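Local atomic coordinates of hypothetical nigD-like protein (Bacteroides caccae, PDB entry 3QWN), a protein that is of unknown function but, being NigD-like, probably acts as an immunity protein or antitoxin. Residues E60-G65 with T69-S74; T16-T21 with T27-N32; L12-V17 with N113-L118; K124-G129 with Y158-Y163. One frame throughout, in Å; residues are numbered along the deposited sequence.

Contact 1: residues E60-G65 with T69-S74; sequences ETLSNG and TAVIYS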
# COMPACT_ATOMS: atom_id res chain seq x y z
N GLU A 60 -2.73 19.40 -5.73
CA GLU A 60 -1.62 20.26 -6.10
C GLU A 60 -1.27 21.17 -4.93
O GLU A 60 -2.11 21.46 -4.08
CB GLU A 60 -1.88 21.04 -7.40
CG GLU A 60 -2.71 22.30 -7.31
CD GLU A 60 -2.71 23.06 -8.62
OE1 GLU A 60 -1.74 22.93 -9.40
OE2 GLU A 60 -3.69 23.81 -8.86
N THR A 61 -0.01 21.57 -4.88
CA THR A 61 0.55 22.47 -3.88
C THR A 61 0.57 23.89 -4.46
O THR A 61 1.11 24.08 -5.56
CB THR A 61 1.95 21.94 -3.54
OG1 THR A 61 1.75 20.72 -2.82
CG2 THR A 61 2.79 22.92 -2.74
N LEU A 62 -0.01 24.89 -3.74
CA LEU A 62 0.04 26.28 -4.20
C LEU A 62 0.85 27.09 -3.21
O LEU A 62 0.54 27.08 -2.01
CB LEU A 62 -1.36 26.92 -4.35
CG LEU A 62 -2.51 26.14 -4.93
CD1 LEU A 62 -3.77 26.77 -4.51
CD2 LEU A 62 -2.45 26.10 -6.41
N SER A 63 1.82 27.87 -3.69
CA SER A 63 2.68 28.62 -2.79
C SER A 63 2.60 30.12 -3.03
O SER A 63 2.52 30.57 -4.17
CB SER A 63 4.13 28.14 -2.94
OG SER A 63 5.00 28.83 -2.04
N ASN A 64 2.74 30.89 -1.93
CA ASN A 64 2.78 32.35 -1.96
C ASN A 64 4.21 32.80 -1.82
O ASN A 64 4.47 34.00 -1.57
CB ASN A 64 1.89 32.95 -0.86
CG ASN A 64 2.35 32.74 0.57
OD1 ASN A 64 3.37 32.08 0.85
ND2 ASN A 64 1.60 33.27 1.52
N GLY A 65 5.12 31.82 -1.96
CA GLY A 65 6.56 32.01 -1.89
C GLY A 65 7.15 31.85 -0.50
O GLY A 65 8.36 31.94 -0.33
N THR A 69 -0.21 25.61 0.40
CA THR A 69 -1.41 24.89 0.85
C THR A 69 -1.70 23.83 -0.17
O THR A 69 -1.15 23.88 -1.25
CB THR A 69 -2.61 25.82 1.12
OG1 THR A 69 -2.97 26.49 -0.08
CG2 THR A 69 -2.36 26.83 2.22
N ALA A 70 -2.53 22.87 0.16
CA ALA A 70 -2.91 21.81 -0.77
C ALA A 70 -4.34 21.99 -1.22
O ALA A 70 -5.19 22.29 -0.40
CB ALA A 70 -2.75 20.44 -0.10
N VAL A 71 -4.59 21.78 -2.52
CA VAL A 71 -5.89 21.74 -3.19
C VAL A 71 -6.09 20.29 -3.65
O VAL A 71 -5.24 19.78 -4.41
CB VAL A 71 -6.03 22.76 -4.33
CG1 VAL A 71 -7.40 22.63 -5.01
CG2 VAL A 71 -5.87 24.16 -3.78
N ILE A 72 -7.14 19.61 -3.15
CA ILE A 72 -7.40 18.21 -3.47
C ILE A 72 -8.38 18.14 -4.63
O ILE A 72 -9.47 18.70 -4.56
CB ILE A 72 -7.90 17.40 -2.23
CG1 ILE A 72 -6.83 17.41 -1.11
CG2 ILE A 72 -8.32 15.95 -2.60
CD1 ILE A 72 -7.39 17.01 0.26
N TYR A 73 -8.01 17.39 -5.66
CA TYR A 73 -8.86 17.21 -6.86
C TYR A 73 -9.51 15.84 -6.85
O TYR A 73 -10.62 15.70 -7.33
CB TYR A 73 -8.04 17.44 -8.15
CG TYR A 73 -7.62 18.89 -8.27
CD1 TYR A 73 -8.52 19.88 -8.68
CD2 TYR A 73 -6.33 19.29 -7.92
CE1 TYR A 73 -8.15 21.22 -8.71
CE2 TYR A 73 -5.95 20.62 -7.97
CZ TYR A 73 -6.86 21.59 -8.36
OH TYR A 73 -6.47 22.92 -8.41
N SER A 74 -8.84 14.81 -6.30
CA SER A 74 -9.43 13.46 -6.17
C SER A 74 -8.87 12.73 -4.98
O SER A 74 -7.77 13.03 -4.56
CB SER A 74 -9.28 12.63 -7.45
OG SER A 74 -8.00 12.05 -7.54
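The backbones of Glu60 to Ser63 and Thr69 to Ser74 run antiparallel; the axes of these short segments come within 4.8 Å, with N-to-C directions 144° apart. Two hydrogen-bonded pairs flank the non-hydrogen-bonded pair Thr61 and Ala70. In the first, Glu60 N bonds Val71 O and Val71 N returns to Glu60 O, each at 2.9 Å. Leu62 and Thr69 exchange a second such couple of bonds. Glu60, Leu62, Thr69 and Val71 share one face of the sheet. There Leu62 CD1 meets Val71 CG2 at 3.4 Å, the two side chains crossing at a slant. This is the end of the beta hairpin made by strands 52-63 and 68-77, inside the OB domain of the family. A classic beta bulge, where Tyr73 and Ser74 both face Asn58, interrupts the regular pairing. Tyr73 reaches back along the hairpin from this bulge. Its OH donates to Glu60 OE2 at 3.0 Å and meets the oxygen from above the carboxylate plane. Carboxylate and ring planes are 68° apart. Glu60 CG stands between the backbone N and the carbonyl carbon (chi1 82°), which sets it at the ring edge, near its plane, 3.7 Å from Tyr73 CE2. The extended chain beyond CG carries OE2 to the hydroxyl. Thr69 OG1 turns to another strand and bonds Ser39 OG. Where the strand runs out, Ser63 OG accepts from Gly65 N at 3.0 Å, an ST turn.

Contact 2: residues T16-T21 with T27-N32; sequences TVKAGT and TLIPDN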
# COMPACT_ATOMS: atom_id res chain seq x y z
N THR A 16 -1.25 10.82 3.20
CA THR A 16 -2.03 10.70 4.42
C THR A 16 -2.93 11.95 4.49
O THR A 16 -2.49 13.04 4.18
CB THR A 16 -1.14 10.50 5.65
OG1 THR A 16 -0.32 9.36 5.44
CG2 THR A 16 -1.95 10.28 6.92
N VAL A 17 -4.19 11.77 4.81
CA VAL A 17 -5.10 12.91 4.99
C VAL A 17 -5.63 12.86 6.42
O VAL A 17 -5.76 11.78 6.99
CB VAL A 17 -6.26 13.01 3.96
CG1 VAL A 17 -5.73 13.31 2.58
CG2 VAL A 17 -7.15 11.76 3.97
N LYS A 18 -5.90 14.03 7.01
CA LYS A 18 -6.51 14.18 8.33
C LYS A 18 -7.75 15.02 8.18
O LYS A 18 -7.80 15.96 7.37
CB LYS A 18 -5.57 14.82 9.37
CG LYS A 18 -4.15 14.27 9.37
CD LYS A 18 -3.38 14.56 10.65
CE LYS A 18 -2.08 13.77 10.61
NZ LYS A 18 -1.14 14.08 11.72
N ALA A 19 -8.78 14.64 8.96
CA ALA A 19 -10.05 15.29 9.12
C ALA A 19 -10.09 16.02 10.45
O ALA A 19 -9.40 15.63 11.41
CB ALA A 19 -11.18 14.28 9.05
N GLY A 20 -10.91 17.05 10.51
CA GLY A 20 -11.14 17.80 11.72
C GLY A 20 -12.46 17.36 12.29
O GLY A 20 -12.95 16.27 11.97
N THR A 21 -13.07 18.23 13.09
CA THR A 21 -14.25 17.92 13.87
C THR A 21 -15.50 17.61 13.06
O THR A 21 -16.39 16.91 13.59
CB THR A 21 -14.49 19.02 14.88
OG1 THR A 21 -14.78 20.24 14.21
CG2 THR A 21 -13.29 19.21 15.79
N THR A 27 -5.95 18.46 6.38
CA THR A 27 -4.52 18.23 6.22
C THR A 27 -4.23 17.11 5.24
O THR A 27 -4.91 16.09 5.25
CB THR A 27 -3.93 17.90 7.58
OG1 THR A 27 -4.13 19.06 8.37
CG2 THR A 27 -2.44 17.54 7.53
N LEU A 28 -3.16 17.29 4.45
CA LEU A 28 -2.65 16.34 3.49
C LEU A 28 -1.16 16.23 3.77
O LEU A 28 -0.49 17.24 3.92
CB LEU A 28 -2.98 16.77 2.02
CG LEU A 28 -2.49 15.82 0.97
CD1 LEU A 28 -3.46 15.66 -0.14
CD2 LEU A 28 -1.13 16.20 0.50
N ILE A 29 -0.65 15.02 3.94
CA ILE A 29 0.76 14.82 4.26
C ILE A 29 1.37 14.00 3.15
O ILE A 29 1.12 12.79 3.06
CB ILE A 29 1.06 14.24 5.67
CG1 ILE A 29 0.17 14.89 6.75
CG2 ILE A 29 2.54 14.40 5.99
CD1 ILE A 29 0.14 14.19 7.95
N PRO A 30 2.11 14.68 2.24
CA PRO A 30 2.77 13.94 1.15
C PRO A 30 3.82 13.00 1.70
O PRO A 30 4.29 13.19 2.81
CB PRO A 30 3.41 15.05 0.30
CG PRO A 30 2.87 16.34 0.81
CD PRO A 30 2.50 16.11 2.23
N ASP A 31 4.20 11.98 0.94
CA ASP A 31 5.23 11.06 1.41
C ASP A 31 6.61 11.75 1.36
O ASP A 31 7.42 11.59 2.27
CB ASP A 31 5.21 9.79 0.55
CG ASP A 31 4.29 8.69 1.04
OD1 ASP A 31 3.47 8.95 1.96
OD2 ASP A 31 4.40 7.55 0.53
N ASN A 32 6.81 12.58 0.32
CA ASN A 32 8.04 13.31 -0.01
C ASN A 32 8.24 14.64 0.77
O ASN A 32 9.37 15.10 0.87
CB ASN A 32 8.10 13.60 -1.54
CG ASN A 32 6.80 14.08 -2.21
OD1 ASN A 32 6.05 14.94 -1.70
ND2 ASN A 32 6.54 13.59 -3.41
O HOH W 1 2.24 10.15 4.14
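Thr16 OG1, Ile29 O and Asp31 OD1 together grip one water at an end of the strand pair. Thr16 OG1 donates to it at 3.0 Å, and the water donates to Ile29 O and to Asp31 OD1, the latter at 2.8 Å. Thr16 OG1 lies beside its own backbone N (chi1 -57°), which turns it to the water. The same Ile29 O also accepts from Thr16 N, so this carbonyl serves both a backbone bond and the water. Asp31 OD1 has a second partner, a salt bridge to Arg54 of strand 52-63. The return bond from Ile29 N to Thr16 O is short, 2.7 Å. Lys18 and Thr27 form the next hydrogen-bonded pair. Its bond from Lys18 N to Thr27 O is 2.9 Å, while the one from Thr27 N to Lys18 O is longer at 3.3 Å. Above this pair the side chains of Lys18 and Thr27 lie side by side and point the same way, CB to CB 3.9 Å. The extended lysine chain then passes Ile29, with Lys18 CE 3.5 Å from Ile29 CD1. Val17 and Leu28 occupy the other face, buried, and approach more loosely at 4.3 Å between Val17 CG1 and Leu28 CD1. Leu28 packs on Tyr59 and Ile72 there. The arrangement is an antiparallel beta hairpin of strands 13-19 and 25-30, part of the five-stranded sheet of the OB domain, whose first and last strands also pair.

Contact 3: residues L12-V17 with N113-L118; sequences LEFVTV and NMILNL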
# COMPACT_ATOMS: atom_id res chain seq x y z
N LEU A 12 -2.07 9.88 -9.52
CA LEU A 12 -2.36 9.69 -8.10
C LEU A 12 -1.12 9.48 -7.28
O LEU A 12 -0.21 8.78 -7.71
CB LEU A 12 -3.28 8.48 -7.94
CG LEU A 12 -4.71 8.59 -8.51
CD1 LEU A 12 -5.45 7.29 -8.29
CD2 LEU A 12 -5.50 9.73 -7.85
N GLU A 13 -1.09 10.04 -6.10
CA GLU A 13 0.02 9.89 -5.15
C GLU A 13 -0.45 9.23 -3.84
O GLU A 13 -1.59 9.41 -3.45
CB GLU A 13 0.57 11.27 -4.78
CG GLU A 13 1.62 11.86 -5.71
CD GLU A 13 2.15 13.19 -5.22
OE1 GLU A 13 2.64 13.28 -4.06
OE2 GLU A 13 2.01 14.17 -5.99
N PHE A 14 0.45 8.52 -3.16
CA PHE A 14 0.26 7.94 -1.83
C PHE A 14 0.44 9.07 -0.85
O PHE A 14 1.51 9.69 -0.83
CB PHE A 14 1.32 6.80 -1.55
CG PHE A 14 1.10 5.50 -2.29
CD1 PHE A 14 1.35 5.40 -3.66
CD2 PHE A 14 0.64 4.37 -1.62
CE1 PHE A 14 1.10 4.20 -4.35
CE2 PHE A 14 0.42 3.16 -2.30
CZ PHE A 14 0.67 3.08 -3.66
N VAL A 15 -0.59 9.38 -0.08
CA VAL A 15 -0.57 10.46 0.93
C VAL A 15 -1.33 10.00 2.16
O VAL A 15 -1.98 8.93 2.17
CB VAL A 15 -1.18 11.82 0.38
CG1 VAL A 15 -0.41 12.38 -0.82
CG2 VAL A 15 -2.68 11.70 0.07
N THR A 16 -1.25 10.82 3.20
CA THR A 16 -2.03 10.70 4.42
C THR A 16 -2.93 11.95 4.49
O THR A 16 -2.49 13.04 4.18
CB THR A 16 -1.14 10.50 5.65
OG1 THR A 16 -0.32 9.36 5.44
CG2 THR A 16 -1.95 10.28 6.92
N VAL A 17 -4.19 11.77 4.81
CA VAL A 17 -5.10 12.91 4.99
C VAL A 17 -5.63 12.86 6.42
O VAL A 17 -5.76 11.78 6.99
CB VAL A 17 -6.26 13.01 3.96
CG1 VAL A 17 -5.73 13.31 2.58
CG2 VAL A 17 -7.15 11.76 3.97
N ASN A 113 5.05 0.33 -0.04
CA ASN A 113 4.06 0.77 -1.03
C ASN A 113 4.22 0.07 -2.36
O ASN A 113 5.33 -0.27 -2.74
CB ASN A 113 4.11 2.29 -1.24
CG ASN A 113 4.29 3.02 0.05
OD1 ASN A 113 3.37 3.14 0.81
ND2 ASN A 113 5.51 3.33 0.41
N MSE A 114 3.12 -0.17 -3.03
CA MSE A 114 3.15 -0.81 -4.32
C MSE A 114 1.94 -0.46 -5.12
O MSE A 114 0.84 -0.27 -4.57
CB MSE A 114 3.33 -2.35 -4.25
CG MSE A 114 2.13 -3.14 -3.75
SE MSE A 114 2.66 -5.00 -3.31
CE MSE A 114 3.70 -4.61 -1.71
N ILE A 115 2.19 -0.37 -6.43
CA ILE A 115 1.20 -0.18 -7.48
C ILE A 115 1.15 -1.50 -8.23
O ILE A 115 2.18 -1.96 -8.74
CB ILE A 115 1.51 1.01 -8.39
CG1 ILE A 115 1.66 2.31 -7.58
CG2 ILE A 115 0.45 1.12 -9.47
CD1 ILE A 115 2.13 3.54 -8.42
N LEU A 116 -0.02 -2.12 -8.26
CA LEU A 116 -0.21 -3.38 -8.97
C LEU A 116 -1.03 -3.17 -10.22
O LEU A 116 -1.83 -2.25 -10.29
CB LEU A 116 -0.91 -4.42 -8.07
CG LEU A 116 -0.32 -4.71 -6.69
CD1 LEU A 116 -1.20 -5.69 -5.94
CD2 LEU A 116 1.13 -5.24 -6.78
N ASN A 117 -0.83 -4.04 -11.21
CA ASN A 117 -1.69 -4.07 -12.38
C ASN A 117 -2.42 -5.39 -12.35
O ASN A 117 -1.81 -6.46 -12.20
CB ASN A 117 -0.99 -3.83 -13.72
CG ASN A 117 -2.01 -3.63 -14.82
OD1 ASN A 117 -2.72 -2.60 -14.88
ND2 ASN A 117 -2.23 -4.68 -15.61
N LEU A 118 -3.73 -5.30 -12.46
CA LEU A 118 -4.71 -6.39 -12.44
C LEU A 118 -5.47 -6.42 -13.74
O LEU A 118 -5.67 -5.38 -14.37
CB LEU A 118 -5.73 -6.08 -11.32
CG LEU A 118 -5.47 -6.56 -9.93
CD1 LEU A 118 -4.34 -5.79 -9.28
CD2 LEU A 118 -6.70 -6.36 -9.11
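Phe14 makes most of this contact, with Asn113 and Ile115 as its side-chain partners. Its ring leans from strand 13-19 onto the start of segment 113-118. Asn113 covers one face of the ring through its CB, a CH-pi contact. This CB is 4.2 Å from the centroid, 20° off the ring normal, and displaced toward the rim. The two side chains slide past each other in opposite directions, and ring and amide planes are 62° apart. The amide therefore does not stack on the ring. Asn113 OD1 comes within 3.9 Å of Phe14 CD2 but has stronger partners, as it accepts from Arg54 NH2 and is hydrogen-bonded to Ser165 OG. These bonds probably fix the rotation of the amide. Ile115 touches the ring at the edge, near its plane, with its CG1 3.8 Å from Phe14 CE1. Placing CG1 beside the backbone N (chi1 -56°) turns this branch to the ring. Between these two residues the carbonyl of Met114, a selenomethionine, also meets the ring edge. Its O is 3.5 Å from Phe14 CZ, while its CB is directed away from the strand of Phe14. The backbones stay well apart, with a closest axis approach of 9.6 Å. The contact is buried and joins the OB domain to the C-terminal domain. Trp106 of strand 101-108 meets the Phe14 ring edge-to-face, Ser165 touches it from strand 158-167, and Arg54 and Met56 of strand 52-63 pack against it.

Contact 4: residues K124-G129 with Y158-Y163; sequences KQHVFG and YNRRAY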
# COMPACT_ATOMS: atom_id res chain seq x y z
N LYS A 124 -17.13 -8.30 -8.64
CA LYS A 124 -16.39 -9.16 -7.72
C LYS A 124 -15.33 -8.36 -7.02
O LYS A 124 -14.65 -7.53 -7.65
CB LYS A 124 -15.77 -10.36 -8.45
CG LYS A 124 -16.76 -11.50 -8.57
CD LYS A 124 -17.30 -11.64 -9.97
CE LYS A 124 -18.18 -12.84 -10.09
NZ LYS A 124 -18.49 -13.13 -11.51
N GLN A 125 -15.24 -8.54 -5.69
CA GLN A 125 -14.30 -7.84 -4.84
C GLN A 125 -12.96 -8.54 -4.89
O GLN A 125 -12.89 -9.76 -4.75
CB GLN A 125 -14.83 -7.73 -3.39
CG GLN A 125 -14.03 -6.86 -2.42
CD GLN A 125 -13.84 -5.41 -2.84
OE1 GLN A 125 -14.76 -4.72 -3.28
NE2 GLN A 125 -12.63 -4.91 -2.70
N HIS A 126 -11.90 -7.77 -5.16
CA HIS A 126 -10.54 -8.25 -5.20
C HIS A 126 -10.01 -8.04 -3.79
O HIS A 126 -10.02 -6.92 -3.28
CB HIS A 126 -9.72 -7.55 -6.29
CG HIS A 126 -10.09 -7.99 -7.68
ND1 HIS A 126 -9.28 -8.85 -8.40
CD2 HIS A 126 -11.18 -7.71 -8.42
CE1 HIS A 126 -9.89 -9.04 -9.55
NE2 HIS A 126 -11.04 -8.37 -9.61
N VAL A 127 -9.69 -9.14 -3.12
CA VAL A 127 -9.24 -9.11 -1.73
C VAL A 127 -7.72 -9.33 -1.70
O VAL A 127 -7.22 -10.30 -2.25
CB VAL A 127 -10.01 -10.13 -0.83
CG1 VAL A 127 -9.58 -9.99 0.64
CG2 VAL A 127 -11.52 -9.95 -0.96
N PHE A 128 -7.01 -8.37 -1.08
CA PHE A 128 -5.57 -8.39 -0.92
C PHE A 128 -5.19 -8.59 0.55
O PHE A 128 -5.90 -8.11 1.44
CB PHE A 128 -4.94 -7.10 -1.45
CG PHE A 128 -5.10 -6.93 -2.94
CD1 PHE A 128 -4.26 -7.60 -3.83
CD2 PHE A 128 -6.09 -6.10 -3.46
CE1 PHE A 128 -4.42 -7.47 -5.21
CE2 PHE A 128 -6.24 -5.94 -4.84
CZ PHE A 128 -5.42 -6.65 -5.70
N GLY A 129 -4.05 -9.25 0.75
CA GLY A 129 -3.44 -9.47 2.05
C GLY A 129 -1.96 -9.75 1.89
O GLY A 129 -1.45 -9.86 0.78
N TYR A 158 -9.98 -6.38 -18.30
CA TYR A 158 -9.49 -4.98 -18.37
C TYR A 158 -8.43 -4.68 -17.35
O TYR A 158 -8.52 -5.12 -16.21
CB TYR A 158 -10.66 -3.97 -18.18
CG TYR A 158 -11.96 -4.39 -18.83
CD1 TYR A 158 -12.07 -4.48 -20.22
CD2 TYR A 158 -13.09 -4.68 -18.07
CE1 TYR A 158 -13.27 -4.87 -20.82
CE2 TYR A 158 -14.28 -5.09 -18.67
CZ TYR A 158 -14.37 -5.17 -20.04
OH TYR A 158 -15.54 -5.58 -20.64
N ASN A 159 -7.44 -3.89 -17.74
CA ASN A 159 -6.36 -3.51 -16.85
C ASN A 159 -6.85 -2.48 -15.86
O ASN A 159 -7.61 -1.57 -16.21
CB ASN A 159 -5.16 -2.96 -17.64
CG ASN A 159 -4.47 -4.02 -18.48
OD1 ASN A 159 -4.06 -5.08 -18.01
ND2 ASN A 159 -4.31 -3.73 -19.76
N ARG A 160 -6.49 -2.67 -14.61
CA ARG A 160 -6.85 -1.80 -13.50
C ARG A 160 -5.73 -1.83 -12.51
O ARG A 160 -5.17 -2.88 -12.22
CB ARG A 160 -8.17 -2.25 -12.85
CG ARG A 160 -8.90 -1.18 -12.00
CD ARG A 160 -9.37 -1.75 -10.65
NE ARG A 160 -10.69 -2.38 -10.72
CZ ARG A 160 -11.18 -3.26 -9.83
NH1 ARG A 160 -10.44 -3.65 -8.79
NH2 ARG A 160 -12.39 -3.77 -10.00
N ARG A 161 -5.37 -0.68 -11.98
CA ARG A 161 -4.36 -0.56 -10.95
C ARG A 161 -4.96 -0.72 -9.59
O ARG A 161 -6.12 -0.34 -9.36
CB ARG A 161 -3.66 0.80 -11.01
CG ARG A 161 -2.65 0.89 -12.14
CD ARG A 161 -1.86 2.16 -12.07
NE ARG A 161 -0.81 2.15 -13.08
CZ ARG A 161 0.20 3.00 -13.11
NH1 ARG A 161 0.31 3.95 -12.19
NH2 ARG A 161 1.13 2.91 -14.06
N ALA A 162 -4.17 -1.30 -8.69
CA ALA A 162 -4.50 -1.46 -7.28
C ALA A 162 -3.35 -0.87 -6.48
O ALA A 162 -2.21 -0.90 -6.93
CB ALA A 162 -4.75 -2.90 -6.93
N TYR A 163 -3.67 -0.29 -5.34
CA TYR A 163 -2.70 0.39 -4.52
C TYR A 163 -2.67 -0.21 -3.13
O TYR A 163 -3.70 -0.27 -2.49
CB TYR A 163 -3.04 1.90 -4.47
CG TYR A 163 -3.15 2.51 -5.85
CD1 TYR A 163 -2.02 2.95 -6.54
CD2 TYR A 163 -4.39 2.64 -6.48
CE1 TYR A 163 -2.12 3.52 -7.82
CE2 TYR A 163 -4.50 3.20 -7.76
CZ TYR A 163 -3.38 3.66 -8.41
OH TYR A 163 -3.51 4.24 -9.65
O HOH W 2 -12.61 -5.02 -6.49
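Phe128 and His126 face Ala162 and Arg160 between two sheets of the C-terminal beta sandwich domain. Strand 127-133, which His126 immediately precedes, belongs to the mixed sheet and strand 158-167 to the antiparallel one. The nearest CA atoms, those of His126 and Ala162, are 9.3 Å apart, so side chains alone bridge the gap directly. The apolar part is small. Ala162 CB lies 4.0 Å from Phe128 CE2 and equally far from Phe128 CZ, meeting the ring at a slant. Phe128 also stacks on the ring of His149, which continues the packing within its own sheet.

The polar side chains meet without a direct bond. Arg160 NH1 is 4.1 Å from His126 CD2, and the guanidinium and imidazole planes are 79° apart. Bends at the second and third torsions of the arginine turn its guanidinium toward His126 and a water. Both imidazole nitrogens are occupied by other groups: His126 NE2 is hydrogen-bonded to Asp154 OD2, and His126 ND1 to His149 NE2. These two bonds probably fix the rotation of the ring. The arginine charge lies close to the ring, with His126 NE2 and Arg160 NH2 4.8 Å apart, and Asp154 may offset some of its effect.

The water provides the remaining polar link. It accepts from His126 N at 3.1 Å and lies in the plane of the imidazole, at its edge. Its other bonds are weak: it donates to Lys124 O and accepts from Arg160 NH1, both at 3.4 Å.

From the N terminus, strand 13-19 enters contacts 2 and 3 together, and they share Thr16 and Val17. Contact 2 closes first, as a short hairpin loop. Contact 1 then closes the hairpin of strands 52-63 and 68-77. Both hairpins belong to the five-stranded sheet of the OB domain and touch through Leu28 with Ala70 and Ile72. Contact 3 closes only at strand 111-120, so contact 1 is nested in its loop. Contact 3 alone of the four ties the two domains together. Contact 4 follows in series and joins two sheets of the C-terminal domain. It meets contact 3 where strands 111-120 and 158-167 pair, probably with Leu116 N bonded to Ala162 O.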